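PDB 4EBY: chitin elicitor receptor kinase 1 from Arabidopsis thaliana, which probably binds chitin oligomers through its LysM-containing ectodomain and, by chitin-induced dimerization, activates plant immune signalling. Local coordinates for residues L7-Y12 and L142-P147; R170-V175 and G182-P187. All coordinates share one frame; numbering follows the deposited sequence.

Contact 1: residues L7-Y12 and L142-P147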
loop_
_atom_site.group_PDB
_atom_site.type_symbol
_atom_site.label_atom_id
_atom_site.label_comp_id
_atom_site.label_asym_id
_atom_site.label_seq_id
_atom_site.Cartn_x
_atom_site.Cartn_y
_atom_site.Cartn_z
ATOM N N LEU A 7 -7.697 -5.221 -8.288
ATOM C CA LEU A 7 -6.507 -4.573 -7.797
ATOM C C LEU A 7 -6.779 -3.578 -6.694
ATOM O O LEU A 7 -7.930 -3.207 -6.408
ATOM C CB LEU A 7 -5.758 -3.872 -8.911
ATOM C CG LEU A 7 -6.238 -2.465 -9.249
ATOM C CD1 LEU A 7 -5.094 -1.737 -9.937
ATOM C CD2 LEU A 7 -7.423 -2.538 -10.133
ATOM N N ALA A 8 -5.689 -3.183 -6.055
ATOM C CA ALA A 8 -5.694 -2.168 -5.024
ATOM C C ALA A 8 -4.480 -1.286 -5.265
ATOM O O ALA A 8 -3.656 -1.581 -6.154
ATOM C CB ALA A 8 -5.630 -2.809 -3.617
ATOM N N LEU A 9 -4.366 -0.201 -4.503
ATOM C CA LEU A 9 -3.210 0.701 -4.627
ATOM C C LEU A 9 -2.539 0.801 -3.266
ATOM O O LEU A 9 -3.225 0.844 -2.242
ATOM C CB LEU A 9 -3.656 2.092 -5.074
ATOM C CG LEU A 9 -4.244 2.175 -6.481
ATOM C CD1 LEU A 9 -4.899 3.517 -6.698
ATOM C CD2 LEU A 9 -3.119 1.965 -7.495
ATOM N N ALA A 10 -1.208 0.801 -3.245
ATOM C CA ALA A 10 -0.473 1.000 -1.998
ATOM C C ALA A 10 0.134 2.395 -1.988
ATOM O O ALA A 10 0.717 2.833 -2.982
ATOM C CB ALA A 10 0.636 -0.058 -1.845
ATOM N N SER A 11 0.007 3.095 -0.872
ATOM C CA SER A 11 0.586 4.430 -0.755
ATOM C C SER A 11 1.928 4.361 -0.067
ATOM O O SER A 11 2.007 4.017 1.116
ATOM C CB SER A 11 -0.348 5.341 0.053
ATOM O OG SER A 11 0.206 6.651 0.150
ATOM N N TYR A 12 2.986 4.653 -0.830
ATOM C CA TYR A 12 4.350 4.505 -0.334
ATOM C C TYR A 12 4.990 5.879 -0.117
ATOM O O TYR A 12 5.343 6.567 -1.072
ATOM C CB TYR A 12 5.145 3.689 -1.369
ATOM C CG TYR A 12 6.471 3.139 -0.900
ATOM C CD1 TYR A 12 6.668 1.769 -0.780
ATOM C CD2 TYR A 12 7.527 3.992 -0.588
ATOM C CE1 TYR A 12 7.914 1.255 -0.367
ATOM C CE2 TYR A 12 8.741 3.494 -0.160
ATOM C CZ TYR A 12 8.925 2.136 -0.044
ATOM O OH TYR A 12 10.167 1.672 0.360
ATOM N N LEU A 142 -12.168 0.756 -5.824
ATOM C CA LEU A 142 -10.702 0.721 -5.876
ATOM C C LEU A 142 -10.202 1.512 -4.685
ATOM O O LEU A 142 -10.624 2.657 -4.473
ATOM C CB LEU A 142 -10.193 1.361 -7.180
ATOM C CG LEU A 142 -8.675 1.550 -7.242
ATOM C CD1 LEU A 142 -7.961 0.197 -7.221
ATOM C CD2 LEU A 142 -8.290 2.288 -8.519
ATOM N N PHE A 143 -9.325 0.896 -3.895
ATOM C CA PHE A 143 -8.912 1.462 -2.610
ATOM C C PHE A 143 -7.425 1.520 -2.428
ATOM O O PHE A 143 -6.704 0.598 -2.834
ATOM C CB PHE A 143 -9.537 0.689 -1.444
ATOM C CG PHE A 143 -10.996 0.983 -1.295
ATOM C CD1 PHE A 143 -11.428 1.907 -0.359
ATOM C CD2 PHE A 143 -11.914 0.411 -2.153
ATOM C CE1 PHE A 143 -12.786 2.243 -0.275
ATOM C CE2 PHE A 143 -13.249 0.736 -2.091
ATOM C CZ PHE A 143 -13.696 1.633 -1.133
ATOM N N VAL A 144 -6.997 2.610 -1.807
ATOM C CA VAL A 144 -5.597 2.821 -1.456
ATOM C C VAL A 144 -5.403 2.344 -0.029
ATOM O O VAL A 144 -6.125 2.755 0.883
ATOM C CB VAL A 144 -5.209 4.313 -1.497
ATOM C CG1 VAL A 144 -3.726 4.491 -1.191
ATOM C CG2 VAL A 144 -5.549 4.951 -2.865
ATOM N N THR A 145 -4.437 1.457 0.157
ATOM C CA THR A 145 -3.969 1.102 1.481
ATOM C C THR A 145 -2.995 2.202 1.905
ATOM O O THR A 145 -1.894 2.340 1.345
ATOM C CB THR A 145 -3.262 -0.256 1.414
ATOM O OG1 THR A 145 -4.225 -1.249 1.030
ATOM C CG2 THR A 145 -2.677 -0.628 2.761
ATOM N N TYR A 146 -3.420 3.003 2.871
ATOM C CA TYR A 146 -2.783 4.278 3.156
ATOM C C TYR A 146 -2.253 4.300 4.581
ATOM O O TYR A 146 -3.013 4.418 5.531
ATOM C CB TYR A 146 -3.827 5.400 2.939
ATOM C CG TYR A 146 -3.306 6.815 3.069
ATOM C CD1 TYR A 146 -3.037 7.577 1.942
ATOM C CD2 TYR A 146 -3.129 7.405 4.319
ATOM C CE1 TYR A 146 -2.588 8.883 2.041
ATOM C CE2 TYR A 146 -2.667 8.721 4.429
ATOM C CZ TYR A 146 -2.399 9.444 3.277
ATOM O OH TYR A 146 -1.955 10.747 3.341
ATOM N N PRO A 147 -0.936 4.140 4.759
ATOM C CA PRO A 147 -0.397 4.233 6.123
ATOM C C PRO A 147 -0.400 5.690 6.611
ATOM O O PRO A 147 0.121 6.592 5.939
ATOM C CB PRO A 147 1.046 3.696 5.965
ATOM C CG PRO A 147 1.014 2.899 4.663
ATOM C CD PRO A 147 0.080 3.693 3.785
HETATM O O HOH W 1 -9.136 -1.896 -4.305
#
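The carbonyl oxygen Leu9 O takes a hydrogen bond from Thr145 N at 2.8 Å and also a CA-H contact from Val144 CA at 3.2 Å. This double grip belongs to a parallel beta pairing. Strand 8-12 runs beside strand 143-147 with 24° between their directions. The pairing lies near the centre of the chain and is largely buried. Two more backbone bonds, Leu9 N to Phe143 O and Ser11 N to Thr145 O, set Leu9 beside Val144 and Ala10 beside Thr145. Next to the bond from Leu9 N to Phe143 O a water bridges the two segments, donating to Leu7 O and accepting from Phe143 N.

Leu9 and Val144 lie on the same face of the sheet. Val144 CG2, beside its own backbone N, reaches Leu9 CB. Val144 CG1 is anti to the backbone N (chi1 -177°), which brings it to Ser11 CB at 3.7 Å. The side chains of Leu9 and Leu142 cross at about a right angle, Leu9 CD1 against Leu142 CD2. Leu142 CD1 meets the side of Leu7 at CG, 3.8 Å away. Arg60 NH1 from strand 60-70 is hydrogen-bonded to Ser11 OG, and Arg60 makes a cation-pi contact with Tyr146, while Thr145 OG1 is hydrogen-bonded to Asn128 O. At the far end the ring of Pro147 places its CD 3.3 Å from Ser11 O.

Contact 2: residues R170-V175 and G182-P187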
loop_
_atom_site.group_PDB
_atom_site.type_symbol
_atom_site.label_atom_id
_atom_site.label_comp_id
_atom_site.label_asym_id
_atom_site.label_seq_id
_atom_site.Cartn_x
_atom_site.Cartn_y
_atom_site.Cartn_z
ATOM N N ARG A 170 -16.601 6.048 7.569
ATOM C CA ARG A 170 -17.437 4.849 7.520
ATOM C C ARG A 170 -16.662 3.648 6.971
ATOM O O ARG A 170 -16.935 2.506 7.345
ATOM C CB ARG A 170 -18.707 5.083 6.686
ATOM C CG ARG A 170 -19.782 5.937 7.349
ATOM C CD ARG A 170 -20.929 6.165 6.344
ATOM N NE ARG A 170 -22.043 6.965 6.853
ATOM C CZ ARG A 170 -23.161 6.451 7.369
ATOM N NH1 ARG A 170 -23.312 5.136 7.449
ATOM N NH2 ARG A 170 -24.136 7.246 7.806
ATOM N N TYR A 171 -15.708 3.897 6.078
ATOM C CA TYR A 171 -14.852 2.813 5.582
ATOM C C TYR A 171 -13.822 2.375 6.621
ATOM O O TYR A 171 -13.195 1.328 6.486
ATOM C CB TYR A 171 -14.100 3.254 4.325
ATOM C CG TYR A 171 -14.910 3.174 3.047
ATOM C CD1 TYR A 171 -15.537 1.989 2.659
ATOM C CD2 TYR A 171 -15.037 4.279 2.224
ATOM C CE1 TYR A 171 -16.270 1.927 1.460
ATOM C CE2 TYR A 171 -15.755 4.220 1.037
ATOM C CZ TYR A 171 -16.357 3.043 0.662
ATOM O OH TYR A 171 -17.069 3.015 -0.524
ATOM N N ASN A 172 -13.625 3.200 7.640
ATOM C CA ASN A 172 -12.556 2.979 8.606
ATOM C C ASN A 172 -13.120 3.256 9.984
ATOM O O ASN A 172 -12.691 4.188 10.675
ATOM C CB ASN A 172 -11.379 3.901 8.303
ATOM C CG ASN A 172 -10.747 3.605 6.956
ATOM O OD1 ASN A 172 -9.954 2.667 6.837
ATOM N ND2 ASN A 172 -11.104 4.388 5.928
ATOM N N PRO A 173 -14.111 2.450 10.387
ATOM C CA PRO A 173 -14.930 2.859 11.529
ATOM C C PRO A 173 -14.151 2.833 12.833
ATOM O O PRO A 173 -13.383 1.890 13.097
ATOM C CB PRO A 173 -16.062 1.822 11.550
ATOM C CG PRO A 173 -15.519 0.645 10.773
ATOM C CD PRO A 173 -14.617 1.230 9.733
ATOM N N GLY A 174 -14.306 3.900 13.606
ATOM C CA GLY A 174 -13.670 4.007 14.908
ATOM C C GLY A 174 -12.211 4.425 14.853
ATOM O O GLY A 174 -11.593 4.596 15.904
ATOM N N VAL A 175 -11.666 4.604 13.651
ATOM C CA VAL A 175 -10.240 4.914 13.478
ATOM C C VAL A 175 -9.976 6.411 13.462
ATOM O O VAL A 175 -10.545 7.145 12.650
ATOM C CB VAL A 175 -9.711 4.337 12.162
ATOM C CG1 VAL A 175 -8.213 4.691 11.967
ATOM C CG2 VAL A 175 -9.941 2.823 12.130
ATOM N N GLY A 182 -0.600 3.084 11.776
ATOM C CA GLY A 182 -1.509 2.123 11.180
ATOM C C GLY A 182 -2.000 2.566 9.815
ATOM O O GLY A 182 -1.452 3.492 9.215
ATOM N N ILE A 183 -3.019 1.873 9.317
ATOM C CA ILE A 183 -3.471 2.017 7.944
ATOM C C ILE A 183 -4.950 2.413 7.908
ATOM O O ILE A 183 -5.753 2.035 8.792
ATOM C CB ILE A 183 -3.273 0.687 7.206
ATOM C CG1 ILE A 183 -1.803 0.575 6.745
ATOM C CG2 ILE A 183 -4.205 0.557 6.025
ATOM C CD1 ILE A 183 -1.408 -0.817 6.385
ATOM N N VAL A 184 -5.307 3.178 6.883
ATOM C CA VAL A 184 -6.724 3.407 6.559
ATOM C C VAL A 184 -6.894 3.107 5.075
ATOM O O VAL A 184 -5.920 3.129 4.326
ATOM C CB VAL A 184 -7.203 4.844 6.854
ATOM C CG1 VAL A 184 -7.253 5.105 8.368
ATOM C CG2 VAL A 184 -6.363 5.891 6.094
ATOM N N TYR A 185 -8.128 2.812 4.669
ATOM C CA TYR A 185 -8.438 2.538 3.273
ATOM C C TYR A 185 -9.164 3.741 2.679
ATOM O O TYR A 185 -10.182 4.189 3.215
ATOM C CB TYR A 185 -9.306 1.289 3.162
ATOM C CG TYR A 185 -8.642 0.056 3.731
ATOM C CD1 TYR A 185 -7.544 -0.509 3.109
ATOM C CD2 TYR A 185 -9.125 -0.541 4.885
ATOM C CE1 TYR A 185 -6.932 -1.627 3.625
ATOM C CE2 TYR A 185 -8.530 -1.659 5.405
ATOM C CZ TYR A 185 -7.433 -2.198 4.768
ATOM O OH TYR A 185 -6.834 -3.321 5.291
ATOM N N VAL A 186 -8.620 4.265 1.582
ATOM C CA VAL A 186 -9.122 5.497 0.965
ATOM C C VAL A 186 -9.468 5.191 -0.490
ATOM O O VAL A 186 -8.627 4.664 -1.205
ATOM C CB VAL A 186 -7.996 6.561 0.983
ATOM C CG1 VAL A 186 -8.439 7.860 0.267
ATOM C CG2 VAL A 186 -7.523 6.824 2.432
ATOM N N PRO A 187 -10.689 5.525 -0.951
ATOM C CA PRO A 187 -10.994 5.268 -2.371
ATOM C C PRO A 187 -9.968 5.901 -3.285
ATOM O O PRO A 187 -9.528 7.028 -3.039
ATOM C CB PRO A 187 -12.345 5.977 -2.569
ATOM C CG PRO A 187 -12.991 5.911 -1.225
ATOM C CD PRO A 187 -11.850 6.090 -0.228
#
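The carboxamide of Asn172 reaches the backbone of Tyr185 with its OD1 and ND2 and binds both polar atoms. Tyr185 N donates to Asn172 OD1 at 2.8 Å, and Asn172 ND2 donates to Tyr185 O at 2.9 Å. Both bonds are nearly straight, with angles at hydrogen of 168° and 170°. Tyr185 O lies in the amide plane of Asn172. Tyr185 N, in contrast, is tilted from the carbonyl plane of the amide. The two bonds fix the rotation of the amide and occupy both of its ends. Asn172 CG lies beside its own backbone N, anti to the carbonyl carbon (chi1 -64°), and from there the amide reaches the strand. ND2 has a second acceptor in Leu168 O of helix 165-171, so the same nitrogen ties strand and helix together.

The side chains of Asn172 and Val184 cross at about a right angle. Asn172 OD1 lies 3.5 Å from Val184 CB. It also approaches Tyr185 CD2, obliquely to the ring.

Apolar contacts lie to both sides of the amide. The side chains of Val175 and Val184 cross obliquely and meet CG1 to CG1 at 3.7 Å. Val175 is brought there by a type II beta turn from Asn172 to Val175, with Gly174 at positive phi. Tyr171, next to Asn172 in the chain, sends CE2 to Pro187 CG at 4.0 Å, and its ring also meets Phe143 edge-to-face.

An asparagine at the C-terminal side of helix 165-171, binding the backbone of the closing strand 183-187, joins the two elements that end the beta-alpha-alpha-beta fold of a LysM domain.

The two contacts follow one another along the chain. Contact 2 begins only after both segments of contact 1 have passed, and their centres lie about 11 Å apart. They meet through one mixed sheet. Strand 143-147 has strand 8-13 as its parallel neighbour on one side and strand 183-187 as its antiparallel neighbour on the other. Val144 N to Val186 O (2.7 Å) and Tyr146 N to Val184 O (2.9 Å) probably are hydrogen bonds joining the contacts. Contact 2 lies within the last LysM domain, linking its second helix to strand 183-187 at the sheet edge. Contact 1 joins that domain's first strand to the N-terminal strand, so the sheet continues from one part of the ectodomain into the next.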